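Local coordinates for protein beta-lactamase/D-alanine Carboxypeptidase (Yersinia pestis, PDB 3RJU) that probably acts as a serine beta-lactamase or D-alanine carboxypeptidase, hydrolysing beta-lactams or D-alanyl peptides, at residues Asp11-His16 / Val346-Lys351; Ile71-Ala76 / Leu283-Val288; Gln259-Gln264 / Trp287-Pro292; Ile321-Val326 / Asp340-Leu345. One frame throughout, in Å; residues are numbered along the deposited sequence.

Contact 1: Asp11-His16 / Val346-Lys351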
loop_
_atom_site.group_PDB
_atom_site.type_symbol
_atom_site.label_atom_id
_atom_site.label_comp_id
_atom_site.label_asym_id
_atom_site.label_seq_id
_atom_site.Cartn_x
_atom_site.Cartn_y
_atom_site.Cartn_z
ATOM N N ASP A 11 -11.733 -16.121 14.760
ATOM C CA ASP A 11 -13.122 -16.500 14.497
ATOM C C ASP A 11 -14.162 -15.605 15.168
ATOM O O ASP A 11 -15.311 -15.572 14.741
ATOM C CB ASP A 11 -13.369 -17.945 14.918
ATOM C CG ASP A 11 -12.700 -18.935 14.001
ATOM O OD1 ASP A 11 -12.372 -18.567 12.849
ATOM O OD2 ASP A 11 -12.518 -20.089 14.440
ATOM N N GLN A 12 -13.781 -14.919 16.238
ATOM C CA GLN A 12 -14.672 -13.941 16.857
ATOM C C GLN A 12 -14.964 -12.753 15.934
ATOM O O GLN A 12 -15.980 -12.073 16.101
ATOM C CB GLN A 12 -14.078 -13.424 18.169
ATOM C CG GLN A 12 -13.977 -14.442 19.284
ATOM C CD GLN A 12 -13.118 -13.908 20.430
ATOM O OE1 GLN A 12 -12.860 -12.707 20.508
ATOM N NE2 GLN A 12 -12.658 -14.791 21.294
ATOM N N TYR A 13 -14.079 -12.509 14.963
ATOM C CA TYR A 13 -14.146 -11.306 14.132
ATOM C C TYR A 13 -14.344 -11.542 12.653
ATOM O O TYR A 13 -14.944 -10.708 11.979
ATOM C CB TYR A 13 -12.879 -10.442 14.313
ATOM C CG TYR A 13 -12.876 -9.771 15.665
ATOM C CD1 TYR A 13 -13.478 -8.538 15.841
ATOM C CD2 TYR A 13 -12.328 -10.409 16.783
ATOM C CE1 TYR A 13 -13.522 -7.932 17.065
ATOM C CE2 TYR A 13 -12.360 -9.794 18.041
ATOM C CZ TYR A 13 -12.962 -8.553 18.161
ATOM O OH TYR A 13 -13.021 -7.941 19.387
ATOM N N ALA A 14 -13.805 -12.641 12.136
ATOM C CA ALA A 14 -13.661 -12.778 10.680
ATOM C C ALA A 14 -14.999 -12.713 9.938
ATOM O O ALA A 14 -15.159 -11.957 8.974
ATOM C CB ALA A 14 -12.914 -14.064 10.321
ATOM N N GLU A 15 -15.965 -13.511 10.379
ATOM C CA GLU A 15 -17.246 -13.519 9.697
ATOM C C GLU A 15 -17.966 -12.173 9.850
ATOM O O GLU A 15 -18.653 -11.713 8.930
ATOM C CB GLU A 15 -18.124 -14.682 10.169
ATOM C CG GLU A 15 -19.154 -15.059 9.118
ATOM C CD GLU A 15 -19.918 -16.316 9.462
ATOM O OE1 GLU A 15 -20.184 -17.113 8.535
ATOM O OE2 GLU A 15 -20.255 -16.500 10.651
ATOM N N HIS A 16 -17.791 -11.516 10.994
ATOM C CA HIS A 16 -18.385 -10.187 11.168
ATOM C C HIS A 16 -17.821 -9.175 10.177
ATOM O O HIS A 16 -18.570 -8.368 9.626
ATOM C CB HIS A 16 -18.186 -9.666 12.592
ATOM C CG HIS A 16 -19.034 -10.359 13.607
ATOM N ND1 HIS A 16 -20.328 -10.751 13.349
ATOM C CD2 HIS A 16 -18.772 -10.731 14.879
ATOM C CE1 HIS A 16 -20.826 -11.341 14.421
ATOM N NE2 HIS A 16 -19.905 -11.334 15.366
ATOM N N VAL A 346 -7.152 -6.868 15.962
ATOM C CA VAL A 346 -5.773 -6.652 16.400
ATOM C C VAL A 346 -5.751 -6.354 17.909
ATOM O O VAL A 346 -4.891 -6.853 18.645
ATOM C CB VAL A 346 -5.097 -5.519 15.592
ATOM C CG1 VAL A 346 -3.791 -5.093 16.241
ATOM C CG2 VAL A 346 -4.842 -5.978 14.158
ATOM N N ALA A 347 -6.726 -5.581 18.371
ATOM C CA ALA A 347 -6.800 -5.226 19.791
ATOM C C ALA A 347 -7.002 -6.475 20.659
ATOM O O ALA A 347 -6.429 -6.584 21.751
ATOM C CB ALA A 347 -7.921 -4.219 20.044
ATOM N N GLU A 348 -7.811 -7.420 20.178
ATOM C CA GLU A 348 -7.993 -8.659 20.927
ATOM C C GLU A 348 -6.722 -9.525 20.873
ATOM O O GLU A 348 -6.337 -10.136 21.870
ATOM C CB GLU A 348 -9.216 -9.433 20.427
ATOM C CG GLU A 348 -9.557 -10.680 21.291
ATOM C CD GLU A 348 -9.938 -10.343 22.735
ATOM O OE1 GLU A 348 -10.467 -9.237 22.975
ATOM O OE2 GLU A 348 -9.712 -11.200 23.630
ATOM N N LEU A 349 -6.063 -9.559 19.713
ATOM C CA LEU A 349 -4.864 -10.368 19.562
ATOM C C LEU A 349 -3.713 -9.902 20.452
ATOM O O LEU A 349 -2.915 -10.725 20.900
ATOM C CB LEU A 349 -4.420 -10.458 18.099
ATOM C CG LEU A 349 -5.323 -11.226 17.137
ATOM C CD1 LEU A 349 -4.907 -10.941 15.698
ATOM C CD2 LEU A 349 -5.327 -12.742 17.411
ATOM N N VAL A 350 -3.614 -8.602 20.720
ATOM C CA VAL A 350 -2.479 -8.137 21.524
ATOM C C VAL A 350 -2.608 -8.404 23.027
ATOM O O VAL A 350 -1.630 -8.264 23.756
ATOM C CB VAL A 350 -2.150 -6.626 21.304
ATOM C CG1 VAL A 350 -1.758 -6.344 19.839
ATOM C CG2 VAL A 350 -3.293 -5.749 21.782
ATOM N N LYS A 351 -3.797 -8.781 23.493
ATOM C CA LYS A 351 -4.033 -8.997 24.931
ATOM C C LYS A 351 -3.226 -10.158 25.488
ATOM O O LYS A 351 -3.002 -11.125 24.765
ATOM C CB LYS A 351 -5.530 -9.244 25.198
ATOM C CG LYS A 351 -6.407 -8.038 24.919
ATOM C CD LYS A 351 -7.864 -8.363 25.174
ATOM C CE LYS A 351 -8.737 -7.137 24.944
ATOM N NZ LYS A 351 -10.207 -7.428 25.039
HETATM O O HOH W 1 -11.141 -13.653 23.602
#
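Tyr13 and Glu348 meet where the first and last helices of a beta-lactamase/penicillin-binding protein fold run side by side over its antiparallel sheet. The two side chains cross at about a right angle. Tyr13 CE2 touches Glu348 CB at 4.0 Å, and the methylene approaches the ring obliquely. The planes of the phenol ring and the carboxylate are tilted 20° from each other, although the carboxylate does not stack on the ring. Gln12 approaches the same glutamate further along its chain. It also crosses at about a right angle, and its OE1 lies 4.0 Å from Glu348 CG. Its amide plane is turned 53° from the carboxylate.

No direct hydrogen bond joins the helices. Glu348 bends at its second torsion (chi2 63°) and so brings its carboxylate back beside its own helix. Lys351 NZ bridges to Glu348 OE1 there at 2.8 Å, on the syn side and tilted out of the carboxylate plane. Beneath this surface contact, Ala14 and Leu349 turn to strand 25-32, resting on Leu28 and Val30. The second carboxylate oxygen serves the other helix. A water donates to Glu348 OE2 at 2.8 Å and accepts from Gln12 NE2 at 3.0 Å.

Contact 2: Ile71-Ala76 / Leu283-Val288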
loop_
_atom_site.group_PDB
_atom_site.type_symbol
_atom_site.label_atom_id
_atom_site.label_comp_id
_atom_site.label_asym_id
_atom_site.label_seq_id
_atom_site.Cartn_x
_atom_site.Cartn_y
_atom_site.Cartn_z
ATOM N N ILE A 71 11.329 -0.262 -1.680
ATOM C CA ILE A 71 12.358 -0.152 -2.704
ATOM C C ILE A 71 13.226 1.087 -2.502
ATOM O O ILE A 71 14.456 1.005 -2.614
ATOM C CB ILE A 71 11.743 -0.219 -4.117
ATOM C CG1 ILE A 71 11.179 -1.628 -4.343
ATOM C CG2 ILE A 71 12.780 0.139 -5.205
ATOM C CD1 ILE A 71 10.329 -1.761 -5.586
HETATM N N MSE A 72 12.610 2.225 -2.194
HETATM C CA MSE A 72 13.387 3.428 -1.908
HETATM C C MSE A 72 14.357 3.188 -0.741
HETATM O O MSE A 72 15.537 3.525 -0.817
HETATM C CB MSE A 72 12.475 4.608 -1.592
HETATM C CG MSE A 72 13.239 5.900 -1.306
HETATM SE SE MSE A 72 12.051 7.320 -0.695
HETATM C CE MSE A 72 11.421 6.463 0.944
ATOM N N VAL A 73 13.861 2.591 0.338
ATOM C CA VAL A 73 14.699 2.337 1.509
ATOM C C VAL A 73 15.841 1.366 1.168
ATOM O O VAL A 73 16.995 1.569 1.578
ATOM C CB VAL A 73 13.835 1.829 2.685
ATOM C CG1 VAL A 73 14.680 1.207 3.784
ATOM C CG2 VAL A 73 12.978 2.972 3.223
ATOM N N LYS A 74 15.539 0.319 0.406
ATOM C CA LYS A 74 16.584 -0.614 0.017
ATOM C C LYS A 74 17.629 0.037 -0.887
ATOM O O LYS A 74 18.842 -0.137 -0.669
ATOM C CB LYS A 74 15.988 -1.870 -0.611
ATOM C CG LYS A 74 15.279 -2.720 0.434
ATOM C CD LYS A 74 14.594 -3.902 -0.166
ATOM C CE LYS A 74 14.322 -4.944 0.909
ATOM N NZ LYS A 74 13.580 -6.075 0.318
ATOM N N LEU A 75 17.182 0.838 -1.856
ATOM C CA LEU A 75 18.134 1.545 -2.720
ATOM C C LEU A 75 18.966 2.571 -1.942
ATOM O O LEU A 75 20.131 2.814 -2.270
ATOM C CB LEU A 75 17.415 2.223 -3.898
ATOM C CG LEU A 75 16.852 1.274 -4.959
ATOM C CD1 LEU A 75 16.111 2.088 -6.027
ATOM C CD2 LEU A 75 17.939 0.429 -5.592
ATOM N N ALA A 76 18.377 3.173 -0.913
ATOM C CA ALA A 76 19.126 4.101 -0.068
ATOM C C ALA A 76 20.205 3.355 0.702
ATOM O O ALA A 76 21.336 3.828 0.817
ATOM C CB ALA A 76 18.192 4.840 0.895
ATOM N N LEU A 283 3.106 10.118 10.225
ATOM C CA LEU A 283 3.236 9.632 8.860
ATOM C C LEU A 283 4.638 9.088 8.650
ATOM O O LEU A 283 5.636 9.742 9.019
ATOM C CB LEU A 283 2.999 10.773 7.864
ATOM C CG LEU A 283 1.681 11.545 7.976
ATOM C CD1 LEU A 283 1.506 12.495 6.789
ATOM C CD2 LEU A 283 0.504 10.617 8.122
ATOM N N GLY A 284 4.722 7.895 8.068
ATOM C CA GLY A 284 5.997 7.348 7.662
ATOM C C GLY A 284 6.124 7.343 6.150
ATOM O O GLY A 284 5.571 8.205 5.441
ATOM N N LEU A 285 6.847 6.350 5.654
ATOM C CA LEU A 285 7.083 6.176 4.239
ATOM C C LEU A 285 5.937 5.303 3.737
ATOM O O LEU A 285 6.045 4.065 3.671
ATOM C CB LEU A 285 8.446 5.502 4.026
ATOM C CG LEU A 285 9.607 6.236 4.747
ATOM C CD1 LEU A 285 10.929 5.485 4.598
ATOM C CD2 LEU A 285 9.749 7.729 4.307
ATOM N N GLY A 286 4.815 5.954 3.445
ATOM C CA GLY A 286 3.586 5.257 3.100
ATOM C C GLY A 286 2.840 4.778 4.336
ATOM O O GLY A 286 1.640 5.000 4.461
ATOM N N TRP A 287 3.540 4.082 5.228
ATOM C CA TRP A 287 2.957 3.630 6.489
ATOM C C TRP A 287 2.345 4.799 7.244
ATOM O O TRP A 287 2.870 5.920 7.219
ATOM C CB TRP A 287 4.037 3.002 7.374
ATOM C CG TRP A 287 4.556 1.720 6.842
ATOM C CD1 TRP A 287 5.707 1.520 6.099
ATOM C CD2 TRP A 287 3.956 0.427 7.007
ATOM N NE1 TRP A 287 5.832 0.173 5.790
ATOM C CE2 TRP A 287 4.773 -0.509 6.335
ATOM C CE3 TRP A 287 2.784 -0.028 7.642
ATOM C CZ2 TRP A 287 4.478 -1.874 6.309
ATOM C CZ3 TRP A 287 2.498 -1.379 7.611
ATOM C CH2 TRP A 287 3.339 -2.287 6.947
ATOM N N VAL A 288 1.252 4.511 7.942
ATOM C CA VAL A 288 0.587 5.470 8.795
ATOM C C VAL A 288 0.522 4.884 10.194
ATOM O O VAL A 288 0.137 3.718 10.360
ATOM C CB VAL A 288 -0.839 5.762 8.287
ATOM C CG1 VAL A 288 -1.651 6.611 9.318
ATOM C CG2 VAL A 288 -0.774 6.465 6.932
#
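Val73 and Leu285 bring the two backbones closest, with their CA atoms 9.0 Å apart. Val73 lies on helix 64-77, which carries an SxxK pattern at its start, consistent with the active-site helix of serine beta-lactamases and penicillin-binding proteins. Leu285 is the centre of an inverse gamma turn in the hairpin connection between strands 282-284 and 288-290. That turn has a weak bond from Gly286 N to Gly284 O at 3.1 Å. A firmer bond runs from Gly284 N to Trp287 O at 2.8 Å. Gly286 has a positive phi, which favours glycine.

The tight turn pushes Leu285 out toward the helix, and the contact is wholly apolar. Two helix side chains meet it, each crossing it at about a right angle. Selenomethionine Met72 leaves the helix with CG anti to its own N (chi1 -179°). Its chain then stays extended and bends only at the last torsion (62°), which carries the methyl CE to the leucine. CE lies 3.8 Å from Leu285 CD1 and 4.0 Å from Leu285 CD2. Helix 108-113 completes the buried site, with Ala112 touching both Met72 and Leu285. The closest approach is Val73 CG2 to Leu285 CD1, at 3.5 Å.

Contact 3: Gln259-Gln264 / Trp287-Pro292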
loop_
_atom_site.group_PDB
_atom_site.type_symbol
_atom_site.label_atom_id
_atom_site.label_comp_id
_atom_site.label_asym_id
_atom_site.label_seq_id
_atom_site.Cartn_x
_atom_site.Cartn_y
_atom_site.Cartn_z
ATOM N N GLN A 259 9.682 1.354 8.346
ATOM C CA GLN A 259 8.574 1.793 9.204
ATOM C C GLN A 259 8.919 3.008 10.053
ATOM O O GLN A 259 8.165 3.384 10.956
ATOM C CB GLN A 259 8.078 0.619 10.066
ATOM C CG GLN A 259 7.472 -0.465 9.205
ATOM C CD GLN A 259 6.726 -1.518 9.994
ATOM O OE1 GLN A 259 7.196 -1.983 11.033
ATOM N NE2 GLN A 259 5.547 -1.906 9.496
ATOM N N ALA A 260 10.040 3.647 9.734
ATOM C CA ALA A 260 10.435 4.863 10.439
ATOM C C ALA A 260 9.404 5.963 10.209
ATOM O O ALA A 260 8.861 6.122 9.104
ATOM C CB ALA A 260 11.809 5.326 9.971
ATOM N N LEU A 261 9.141 6.734 11.253
ATOM C CA LEU A 261 8.170 7.803 11.165
ATOM C C LEU A 261 8.867 9.135 10.975
ATOM O O LEU A 261 9.872 9.410 11.628
ATOM C CB LEU A 261 7.335 7.839 12.425
ATOM C CG LEU A 261 6.549 6.539 12.596
ATOM C CD1 LEU A 261 5.898 6.550 13.946
ATOM C CD2 LEU A 261 5.512 6.380 11.484
ATOM N N TYR A 262 8.305 9.968 10.106
ATOM C CA TYR A 262 8.951 11.219 9.700
ATOM C C TYR A 262 8.207 12.480 10.076
ATOM O O TYR A 262 8.838 13.531 10.280
ATOM C CB TYR A 262 9.279 11.216 8.204
ATOM C CG TYR A 262 10.462 10.337 7.908
ATOM C CD1 TYR A 262 11.758 10.851 7.881
ATOM C CD2 TYR A 262 10.303 8.968 7.740
ATOM C CE1 TYR A 262 12.851 10.032 7.633
ATOM C CE2 TYR A 262 11.392 8.139 7.480
ATOM C CZ TYR A 262 12.663 8.667 7.449
ATOM O OH TYR A 262 13.737 7.846 7.211
ATOM N N PHE A 263 6.875 12.403 10.156
ATOM C CA PHE A 263 6.089 13.568 10.562
ATOM C C PHE A 263 5.058 13.182 11.609
ATOM O O PHE A 263 4.153 12.391 11.337
ATOM C CB PHE A 263 5.373 14.208 9.362
ATOM C CG PHE A 263 6.308 14.732 8.313
ATOM C CD1 PHE A 263 6.763 16.051 8.349
ATOM C CD2 PHE A 263 6.746 13.907 7.290
ATOM C CE1 PHE A 263 7.646 16.522 7.387
ATOM C CE2 PHE A 263 7.614 14.376 6.325
ATOM C CZ PHE A 263 8.073 15.681 6.379
ATOM N N GLN A 264 5.177 13.750 12.800
ATOM C CA GLN A 264 4.086 13.676 13.762
ATOM C C GLN A 264 2.944 14.554 13.241
ATOM O O GLN A 264 3.184 15.551 12.547
ATOM C CB GLN A 264 4.551 14.198 15.117
ATOM C CG GLN A 264 5.642 13.346 15.738
ATOM C CD GLN A 264 5.205 11.902 15.963
ATOM O OE1 GLN A 264 4.106 11.646 16.431
ATOM N NE2 GLN A 264 6.071 10.953 15.613
ATOM N N TRP A 287 3.540 4.082 5.228
ATOM C CA TRP A 287 2.957 3.630 6.489
ATOM C C TRP A 287 2.345 4.799 7.244
ATOM O O TRP A 287 2.870 5.920 7.219
ATOM C CB TRP A 287 4.037 3.002 7.374
ATOM C CG TRP A 287 4.556 1.720 6.842
ATOM C CD1 TRP A 287 5.707 1.520 6.099
ATOM C CD2 TRP A 287 3.956 0.427 7.007
ATOM N NE1 TRP A 287 5.832 0.173 5.790
ATOM C CE2 TRP A 287 4.773 -0.509 6.335
ATOM C CE3 TRP A 287 2.784 -0.028 7.642
ATOM C CZ2 TRP A 287 4.478 -1.874 6.309
ATOM C CZ3 TRP A 287 2.498 -1.379 7.611
ATOM C CH2 TRP A 287 3.339 -2.287 6.947
ATOM N N VAL A 288 1.252 4.511 7.942
ATOM C CA VAL A 288 0.587 5.470 8.795
ATOM C C VAL A 288 0.522 4.884 10.194
ATOM O O VAL A 288 0.137 3.718 10.360
ATOM C CB VAL A 288 -0.839 5.762 8.287
ATOM C CG1 VAL A 288 -1.651 6.611 9.318
ATOM C CG2 VAL A 288 -0.774 6.465 6.932
ATOM N N TYR A 289 0.866 5.696 11.196
ATOM C CA TYR A 289 0.836 5.241 12.576
ATOM C C TYR A 289 -0.334 5.864 13.308
ATOM O O TYR A 289 -0.561 7.071 13.214
ATOM C CB TYR A 289 2.135 5.596 13.306
ATOM C CG TYR A 289 2.096 5.279 14.782
ATOM C CD1 TYR A 289 2.114 3.963 15.224
ATOM C CD2 TYR A 289 2.052 6.297 15.735
ATOM C CE1 TYR A 289 2.075 3.660 16.581
ATOM C CE2 TYR A 289 2.010 6.006 17.101
ATOM C CZ TYR A 289 2.033 4.685 17.512
ATOM O OH TYR A 289 1.991 4.373 18.852
HETATM N N MSE A 290 -1.083 5.023 14.017
HETATM C CA MSE A 290 -2.150 5.482 14.903
HETATM C C MSE A 290 -1.760 5.131 16.322
HETATM O O MSE A 290 -1.500 3.959 16.627
HETATM C CB MSE A 290 -3.479 4.803 14.538
HETATM C CG MSE A 290 -3.894 5.043 13.083
HETATM SE SE MSE A 290 -5.656 4.386 12.622
HETATM C CE MSE A 290 -5.494 2.541 13.205
ATOM N N ALA A 291 -1.691 6.140 17.193
ATOM C CA ALA A 291 -1.322 5.898 18.584
ATOM C C ALA A 291 -2.439 5.167 19.332
ATOM O O ALA A 291 -3.599 5.237 18.935
ATOM C CB ALA A 291 -1.016 7.197 19.278
ATOM N N PRO A 292 -2.091 4.493 20.441
ATOM C CA PRO A 292 -3.113 3.812 21.250
ATOM C C PRO A 292 -4.184 4.804 21.660
ATOM O O PRO A 292 -3.880 5.937 22.057
ATOM C CB PRO A 292 -2.352 3.347 22.497
ATOM C CG PRO A 292 -0.908 3.435 22.137
ATOM C CD PRO A 292 -0.754 4.456 21.059
#
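Gln259 NE2 sits over one face of the Trp287 indole, 3.3 Å above its plane. Its nearest ring atom is Trp287 CZ2, at 3.4 Å. The amide stands nearly upright on the ring, the two planes being 84° apart. The N-H of NE2 that lies anti to OE1 would then point into the six-membered ring, although no hydrogen bond is assigned there. The rest of the glutamine follows the indole. CG lies over the five-membered ring, and the extended chain beyond it (chi2 -169°) carries NE2 on to the six-membered one. The CG contact is a CH-pi interaction, 3.9 Å from Gln259 CG to the centroid of the Trp287 five-membered ring and 13° off the normal.

Further on, Leu261 meets Tyr289. Both methyls address one methylene: Leu261 CD1 and CD2 are each 3.9 Å from Tyr289 CB. The side chains cross at about a right angle, and the phenol ring is met obliquely. Strands 261-264 and 288-290 are not neighbours. Strand 282-284 runs between them in the antiparallel sheet, and Leu261 passes over Gly284, which has no side chain to obstruct it. A classic beta bulge sets Tyr262 and Phe263 opposite Leu283 on this edge strand.

Trp287 also packs on Met300 and Met315, and Phe243 meets it edge-to-face. It comes close to residues of a probable SxxK active-site motif without contact. The contact therefore rests on dispersion and on the pi cloud. The tryptophan can receive a polar amide without a conventional acceptor, and a weak N-H to pi attraction probably adds to the packing.

Contact 4: Ile321-Val326 / Asp340-Leu345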
loop_
_atom_site.group_PDB
_atom_site.type_symbol
_atom_site.label_atom_id
_atom_site.label_comp_id
_atom_site.label_asym_id
_atom_site.label_seq_id
_atom_site.Cartn_x
_atom_site.Cartn_y
_atom_site.Cartn_z
ATOM N N ILE A 321 2.446 -9.156 15.464
ATOM C CA ILE A 321 1.078 -9.374 15.028
ATOM C C ILE A 321 0.810 -8.522 13.807
ATOM O O ILE A 321 1.110 -7.322 13.797
ATOM C CB ILE A 321 0.086 -9.026 16.154
ATOM C CG1 ILE A 321 0.150 -10.115 17.232
ATOM C CG2 ILE A 321 -1.369 -8.844 15.602
ATOM C CD1 ILE A 321 -0.488 -9.719 18.567
ATOM N N GLY A 322 0.261 -9.143 12.767
ATOM C CA GLY A 322 -0.130 -8.414 11.577
ATOM C C GLY A 322 -1.381 -9.020 10.978
ATOM O O GLY A 322 -1.536 -10.241 10.984
ATOM N N VAL A 323 -2.259 -8.169 10.449
ATOM C CA VAL A 323 -3.459 -8.611 9.767
ATOM C C VAL A 323 -3.553 -7.932 8.418
ATOM O O VAL A 323 -3.395 -6.720 8.310
ATOM C CB VAL A 323 -4.709 -8.286 10.579
ATOM C CG1 VAL A 323 -5.933 -8.723 9.803
ATOM C CG2 VAL A 323 -4.637 -9.012 11.935
ATOM N N PHE A 324 -3.781 -8.728 7.382
ATOM C CA PHE A 324 -4.052 -8.212 6.051
ATOM C C PHE A 324 -5.435 -8.695 5.623
ATOM O O PHE A 324 -5.765 -9.884 5.777
ATOM C CB PHE A 324 -3.032 -8.753 5.047
ATOM C CG PHE A 324 -3.363 -8.424 3.614
ATOM C CD1 PHE A 324 -3.272 -7.108 3.152
ATOM C CD2 PHE A 324 -3.753 -9.416 2.724
ATOM C CE1 PHE A 324 -3.575 -6.787 1.834
ATOM C CE2 PHE A 324 -4.061 -9.101 1.407
ATOM C CZ PHE A 324 -3.962 -7.781 0.959
ATOM N N VAL A 325 -6.233 -7.798 5.054
ATOM C CA VAL A 325 -7.542 -8.197 4.577
ATOM C C VAL A 325 -7.780 -7.621 3.194
ATOM O O VAL A 325 -7.324 -6.524 2.870
ATOM C CB VAL A 325 -8.688 -7.756 5.554
ATOM C CG1 VAL A 325 -8.733 -6.242 5.675
ATOM C CG2 VAL A 325 -10.023 -8.306 5.090
ATOM N N VAL A 326 -8.462 -8.392 2.360
ATOM C CA VAL A 326 -8.847 -7.919 1.046
ATOM C C VAL A 326 -10.321 -8.275 0.855
ATOM O O VAL A 326 -10.758 -9.405 1.174
ATOM C CB VAL A 326 -7.979 -8.512 -0.112
ATOM C CG1 VAL A 326 -7.914 -10.047 -0.055
ATOM C CG2 VAL A 326 -8.530 -8.030 -1.464
ATOM N N ASP A 340 -12.260 -1.038 10.642
ATOM C CA ASP A 340 -12.571 -0.981 12.076
ATOM C C ASP A 340 -12.583 -2.393 12.677
ATOM O O ASP A 340 -12.085 -2.612 13.787
ATOM C CB ASP A 340 -13.926 -0.330 12.345
ATOM C CG ASP A 340 -13.912 1.195 12.221
ATOM O OD1 ASP A 340 -12.822 1.837 12.158
ATOM O OD2 ASP A 340 -15.031 1.760 12.216
ATOM N N GLY A 341 -13.156 -3.354 11.951
ATOM C CA GLY A 341 -13.190 -4.730 12.421
ATOM C C GLY A 341 -11.797 -5.323 12.561
ATOM O O GLY A 341 -11.499 -6.021 13.532
ATOM N N VAL A 342 -10.935 -5.054 11.582
ATOM C CA VAL A 342 -9.545 -5.492 11.682
ATOM C C VAL A 342 -8.846 -4.882 12.903
ATOM O O VAL A 342 -8.139 -5.579 13.630
ATOM C CB VAL A 342 -8.761 -5.197 10.380
ATOM C CG1 VAL A 342 -7.255 -5.316 10.602
ATOM C CG2 VAL A 342 -9.242 -6.118 9.243
ATOM N N ASN A 343 -9.054 -3.592 13.146
ATOM C CA ASN A 343 -8.406 -2.950 14.283
ATOM C C ASN A 343 -8.861 -3.564 15.601
ATOM O O ASN A 343 -8.061 -3.771 16.514
ATOM C CB ASN A 343 -8.636 -1.434 14.272
ATOM C CG ASN A 343 -7.925 -0.750 13.115
ATOM O OD1 ASN A 343 -6.874 -1.233 12.648
ATOM N ND2 ASN A 343 -8.495 0.373 12.635
ATOM N N GLN A 344 -10.149 -3.876 15.689
ATOM C CA GLN A 344 -10.658 -4.530 16.884
ATOM C C GLN A 344 -10.120 -5.947 17.040
ATOM O O GLN A 344 -9.846 -6.388 18.158
ATOM C CB GLN A 344 -12.181 -4.509 16.890
ATOM C CG GLN A 344 -12.707 -3.108 17.053
ATOM C CD GLN A 344 -14.196 -3.012 16.861
ATOM O OE1 GLN A 344 -14.916 -4.009 16.972
ATOM N NE2 GLN A 344 -14.677 -1.806 16.576
ATOM N N LEU A 345 -9.980 -6.664 15.926
ATOM C CA LEU A 345 -9.327 -7.971 15.953
ATOM C C LEU A 345 -7.894 -7.838 16.493
ATOM O O LEU A 345 -7.471 -8.597 17.366
ATOM C CB LEU A 345 -9.315 -8.598 14.557
ATOM C CG LEU A 345 -8.471 -9.874 14.363
ATOM C CD1 LEU A 345 -8.867 -10.999 15.332
ATOM C CD2 LEU A 345 -8.586 -10.343 12.922
#
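No flat group takes part where Val323 and Val325 meet Val342; aliphatic branches alone do the touching. The Asn343 amide is hydrogen-bonded through OD1 to Tyr312 OH, and Tyr312, on the neighbouring strand 309-316, packs against both Val325 and Val342.

This is a helix laid on an antiparallel sheet, as in the beta-lactamase fold, where the C-terminal helix packs on one face of the sheet. The axes of 321-326 and 340-345 approach to 9.4 Å. Their directions are nearly antiparallel, at 159°, so the helix runs back along the strand that precedes it.

Val342 fits its two branches against two alternate residues of the strand. Its CG1 meets Val323 CG1 at 3.7 Å. Its CG2 meets Val325 CG1 at 3.6 Å. In both pairs the side chains lie alongside, pointing opposite ways. Val325 holds CG1 in the crowded position between its backbone N and carbonyl carbon (chi1 62°), which places that methyl against the helix. One turn on from Val342, Leu345 also faces the sheet. It makes a looser contact, with Leu345 CD2 4.3 Å from Val323 CG2.

Overall arrangement
Contacts 2 and 4 are buried and apolar, contact 3 is partly buried, and contact 1 lies at the surface. Contacts 1 and 4 share helix 336-349, with centres about 8 Å apart. Its inner side packs on the sheet in contact 4, while its flank meets the N-terminal helix in contact 1 through a water and carbon contacts. Tyr13 joins the two by touching Gln344 and Leu345. Contacts 2 and 3 share Trp287 and Val288, and 283-288 pairs with 261-264 through backbone bonds at Leu283. Contact 2 fastens this end of the sheet to the helical region. The selenomethionine Met290 touches Asn343, linking contacts 3 and 4.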